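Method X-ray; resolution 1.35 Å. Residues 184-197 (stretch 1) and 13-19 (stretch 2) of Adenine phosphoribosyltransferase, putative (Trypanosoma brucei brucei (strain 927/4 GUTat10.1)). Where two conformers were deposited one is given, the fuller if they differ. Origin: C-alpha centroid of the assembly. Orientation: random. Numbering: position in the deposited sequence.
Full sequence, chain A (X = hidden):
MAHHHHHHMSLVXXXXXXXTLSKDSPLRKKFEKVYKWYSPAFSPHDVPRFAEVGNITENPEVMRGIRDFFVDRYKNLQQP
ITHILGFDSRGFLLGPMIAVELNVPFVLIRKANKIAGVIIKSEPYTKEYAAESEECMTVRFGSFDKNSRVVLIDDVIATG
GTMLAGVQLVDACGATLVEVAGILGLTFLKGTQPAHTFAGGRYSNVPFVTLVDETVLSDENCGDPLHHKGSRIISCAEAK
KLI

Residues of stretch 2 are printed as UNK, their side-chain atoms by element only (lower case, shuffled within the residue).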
# COMPACT_ATOMS: atom_id res chain seq x y z
N LEU A 184 -0.12 -10.25 -11.58
CA LEU A 184 0.06 -10.19 -13.03
C LEU A 184 1.51 -10.47 -13.36
O LEU A 184 2.40 -9.74 -12.92
CB LEU A 184 -0.36 -8.82 -13.56
CG LEU A 184 -0.11 -8.60 -15.05
CD1 LEU A 184 -0.91 -9.56 -15.91
CD2 LEU A 184 -0.44 -7.17 -15.41
N GLY A 185 1.75 -11.53 -14.13
CA GLY A 185 3.09 -11.86 -14.58
C GLY A 185 3.15 -11.74 -16.09
O GLY A 185 2.32 -12.33 -16.79
N LEU A 186 4.09 -10.95 -16.61
CA LEU A 186 4.24 -10.80 -18.06
C LEU A 186 5.28 -11.83 -18.47
O LEU A 186 6.48 -11.56 -18.50
CB LEU A 186 4.63 -9.38 -18.40
CG LEU A 186 3.68 -8.30 -17.87
CD1 LEU A 186 4.16 -6.91 -18.22
CD2 LEU A 186 2.26 -8.52 -18.37
N THR A 187 4.81 -13.05 -18.78
CA THR A 187 5.75 -14.17 -18.86
C THR A 187 6.71 -14.04 -20.03
O THR A 187 7.81 -14.58 -19.97
CB THR A 187 5.03 -15.52 -18.87
OG1 THR A 187 4.35 -15.71 -20.11
CG2 THR A 187 4.02 -15.60 -17.73
N PHE A 188 6.32 -13.31 -21.08
CA PHE A 188 7.23 -13.13 -22.21
C PHE A 188 8.49 -12.37 -21.82
O PHE A 188 9.49 -12.46 -22.54
CB PHE A 188 6.51 -12.46 -23.39
CG PHE A 188 6.01 -11.06 -23.10
CD1 PHE A 188 6.81 -9.96 -23.36
CD2 PHE A 188 4.74 -10.85 -22.60
CE1 PHE A 188 6.34 -8.67 -23.10
CE2 PHE A 188 4.27 -9.57 -22.34
CZ PHE A 188 5.08 -8.48 -22.59
N LEU A 189 8.47 -11.65 -20.70
CA LEU A 189 9.66 -10.96 -20.20
C LEU A 189 10.54 -11.85 -19.33
O LEU A 189 11.62 -11.41 -18.93
CB LEU A 189 9.27 -9.69 -19.43
CG LEU A 189 8.55 -8.62 -20.28
CD1 LEU A 189 8.11 -7.46 -19.40
CD2 LEU A 189 9.43 -8.12 -21.41
N LYS A 190 10.11 -13.07 -19.03
CA LYS A 190 10.92 -14.04 -18.30
C LYS A 190 11.49 -13.44 -17.01
O LYS A 190 12.69 -13.50 -16.73
CB LYS A 190 12.00 -14.64 -19.20
CG LYS A 190 11.43 -15.35 -20.42
CD LYS A 190 12.51 -15.96 -21.30
CE LYS A 190 11.91 -16.59 -22.55
NZ LYS A 190 10.90 -17.65 -22.22
N GLY A 191 10.60 -12.85 -16.21
CA GLY A 191 10.97 -12.15 -14.99
C GLY A 191 11.47 -13.04 -13.87
O GLY A 191 11.96 -12.52 -12.87
N THR A 192 11.35 -14.36 -14.01
CA THR A 192 12.02 -15.28 -13.08
C THR A 192 13.53 -15.22 -13.21
O THR A 192 14.23 -15.56 -12.26
CB THR A 192 11.60 -16.71 -13.42
OG1 THR A 192 11.55 -16.85 -14.85
CG2 THR A 192 10.22 -17.07 -12.83
N GLN A 193 14.05 -14.82 -14.37
CA GLN A 193 15.48 -15.01 -14.64
C GLN A 193 16.39 -14.30 -13.65
O GLN A 193 17.33 -14.94 -13.15
CB GLN A 193 15.82 -14.67 -16.09
CG GLN A 193 17.31 -14.73 -16.38
CD GLN A 193 17.65 -14.16 -17.74
OE1 GLN A 193 16.79 -14.06 -18.62
NE2 GLN A 193 18.91 -13.79 -17.93
N PRO A 194 16.20 -13.01 -13.33
CA PRO A 194 17.15 -12.37 -12.40
C PRO A 194 17.19 -13.05 -11.04
O PRO A 194 18.28 -13.38 -10.55
CB PRO A 194 16.66 -10.91 -12.35
CG PRO A 194 15.91 -10.72 -13.64
CD PRO A 194 15.24 -12.03 -13.89
N ALA A 195 16.03 -13.32 -10.43
CA ALA A 195 16.00 -13.97 -9.13
C ALA A 195 16.59 -15.37 -9.20
O ALA A 195 17.26 -15.82 -8.26
CB ALA A 195 14.56 -14.04 -8.62
N HIS A 196 16.34 -16.10 -10.30
CA HIS A 196 16.77 -17.48 -10.41
C HIS A 196 18.23 -17.63 -10.79
O HIS A 196 18.76 -18.75 -10.72
CB HIS A 196 15.91 -18.24 -11.42
CG HIS A 196 14.55 -18.57 -10.92
ND1 HIS A 196 13.56 -19.09 -11.73
CD2 HIS A 196 14.00 -18.45 -9.68
CE1 HIS A 196 12.46 -19.27 -11.01
NE2 HIS A 196 12.70 -18.90 -9.77
N THR A 197 18.90 -16.56 -11.20
CA THR A 197 20.31 -16.64 -11.55
C THR A 197 21.20 -15.85 -10.59
O THR A 197 22.41 -16.06 -10.59
CB THR A 197 20.54 -16.24 -13.02
OG1 THR A 197 20.10 -14.91 -13.25
CG2 THR A 197 19.78 -17.18 -13.96
N UNK A 13 2.06 -24.43 -14.56
CA UNK A 13 3.44 -23.99 -14.70
C UNK A 13 3.70 -23.71 -16.17
O UNK A 13 3.78 -24.64 -16.98
o UNK A 13 7.87 -25.24 -12.96
c UNK A 13 6.70 -25.58 -13.25
c UNK A 13 5.80 -24.56 -13.92
c UNK A 13 4.38 -25.06 -14.15
o UNK A 13 6.26 -26.72 -13.00
N UNK A 14 3.81 -22.43 -16.53
CA UNK A 14 3.91 -22.06 -17.94
C UNK A 14 5.37 -21.92 -18.41
O UNK A 14 5.65 -22.10 -19.60
c UNK A 14 3.52 -19.61 -17.51
c UNK A 14 3.06 -20.82 -18.28
c UNK A 14 1.57 -21.09 -18.03
N UNK A 15 6.29 -21.57 -17.50
CA UNK A 15 7.73 -21.60 -17.70
C UNK A 15 8.30 -22.23 -16.43
O UNK A 15 7.57 -22.33 -15.43
c UNK A 15 8.40 -20.08 -20.39
c UNK A 15 8.33 -17.96 -19.03
c UNK A 15 8.28 -20.19 -17.86
c UNK A 15 7.86 -19.42 -19.11
N UNK A 16 9.55 -22.67 -16.41
CA UNK A 16 10.09 -23.29 -15.19
C UNK A 16 9.95 -22.38 -13.97
O UNK A 16 10.47 -21.26 -13.95
c UNK A 16 10.49 -22.79 -17.55
c UNK A 16 11.55 -23.58 -15.55
c UNK A 16 11.53 -23.79 -17.05
N UNK A 17 9.22 -22.87 -12.97
CA UNK A 17 8.95 -22.13 -11.74
C UNK A 17 8.24 -20.80 -11.97
O UNK A 17 8.38 -19.85 -11.19
o UNK A 17 9.17 -23.55 -9.35
c UNK A 17 10.22 -23.06 -9.78
n UNK A 17 11.41 -23.43 -9.33
c UNK A 17 10.18 -21.99 -10.84
N UNK A 18 7.43 -20.71 -13.03
CA UNK A 18 6.57 -19.56 -13.30
C UNK A 18 5.16 -20.09 -13.44
O UNK A 18 4.84 -20.73 -14.45
c UNK A 18 7.03 -18.82 -14.56
c UNK A 18 7.40 -15.07 -15.23
c UNK A 18 6.75 -17.32 -14.57
c UNK A 18 6.28 -14.56 -14.60
c UNK A 18 5.62 -16.78 -13.95
o UNK A 18 6.04 -13.21 -14.62
c UNK A 18 7.63 -16.44 -15.20
c UNK A 18 5.39 -15.41 -13.96
N UNK A 19 4.33 -19.86 -12.43
CA UNK A 19 2.98 -20.41 -12.34
C UNK A 19 1.95 -19.30 -12.48
O UNK A 19 2.14 -18.19 -11.97
c UNK A 19 4.93 -22.11 -10.23
c UNK A 19 3.64 -22.27 -10.73
c UNK A 19 5.28 -24.49 -10.26
c UNK A 19 2.75 -21.08 -10.98
c UNK A 19 3.99 -24.66 -10.75
c UNK A 19 5.75 -23.22 -10.00
c UNK A 19 3.18 -23.56 -10.99
O HOH W 1 10.60 -19.10 -15.78
O HOH W 2 13.79 -20.55 -14.08
O HOH W 3 7.88 -11.86 -16.18

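Position 13 carries three side-chain carbons in an unbranched row, the third bearing two oxygens, which makes a carboxylate two methylenes from CA. None of these atoms reaches stretch 1. The residue is Glu-13. Its work is internal to the stretch: the backbone N of position 17 donates to Glu-13 OE1 at 2.7 Å, with a nearly straight N-H...O angle of 166°.

Position 14 has three carbons, two of them borne by the first, so it branches at CB. CA-to-CB points toward stretch 1, and one methyl touches the methyl of Thr-187. This is Val-14, with chi1 in the m well; its CG2 lies 4.0 Å from Thr-187 CG2.

Position 15 has four carbons forked at the second, and its two branch ends lie against Thr-187 and the end of Lys-190. The fork separates it from a CB-branched chain and identifies Leu-15. Leu-15 CD1 packs 3.5 Å from Thr-187 O and 4.1 Å from Thr-187 CB, while Leu-15 CD2 lies 3.9 Å from Lys-190 NZ. The CA-to-CB bond of Lys-190 points away, but the end of the side chain comes nearer.

Position 16 has three carbons closing a ring onto the backbone N. The ring makes no close contact with stretch 1; the nearest atom of the residue is the backbone O. Only proline closes such a ring: Pro-16. The contribution therefore comes from the carbonyl. Pro-16 O accepts from water 1 at 2.8 Å, and that water is also 2.6 Å from Thr-192 OG1. Water 2 gives Pro-16 O a weak bond of 3.4 Å and sits 2.8 Å from His-196 ND1.

Position 17 shows two carbons, the second bearing one oxygen and one nitrogen. Its CB is 3.6 Å from His-196 CE1. A carboxamide on CB means Asn-17. Asn-17 O is 3.7 Å from Thr-192 CG2. Its phi/psi of 58/30 suits the third place of the type II turn from Leu-15 to position 18, closed by the N of position 18 donating to Leu-15 O at 2.9 Å.

Position 18 has one carbon, then a six-carbon ring bearing an oxygen. Thr-187 lies over one face of the ring, Gly-191 is at its edge, and the oxygen is near Gly-185. This is Tyr-18. Thr-187 CG2 stands 4.0 Å from the Tyr-18 ring centroid, 13° off the normal, a CH-pi contact. Gly-191 N lies near the ring plane, 4.0 Å from Tyr-18 CE2, and Thr-192 CG2 approaches Tyr-18 CD2 at 3.6 Å. Gly-185 CA is 3.2 Å from Tyr-18 OH; an ideal CB on Gly-185 would come to 2.6 Å from Tyr-18 OH and clash, so the glycine leaves room for the hydroxyl.

Position 19 has one carbon and a six-carbon ring without oxygen. CA-to-CB points away, and the ring makes no contact with stretch 1. It is Phe-19.

No direct hydrogen bond crosses between the stretches. The contact, burying 446 Å², rests on packing around Tyr-18, which has the largest covered area, and on water. Water 3 joins the buried end of the tyrosine to stretch 1: it accepts from Tyr-18 OH at 2.8 Å and from Gly-191 N at 2.9 Å, and donates to Leu-186 O at 2.7 Å.

Stretch 2, residues 13-19: EVLPNYF
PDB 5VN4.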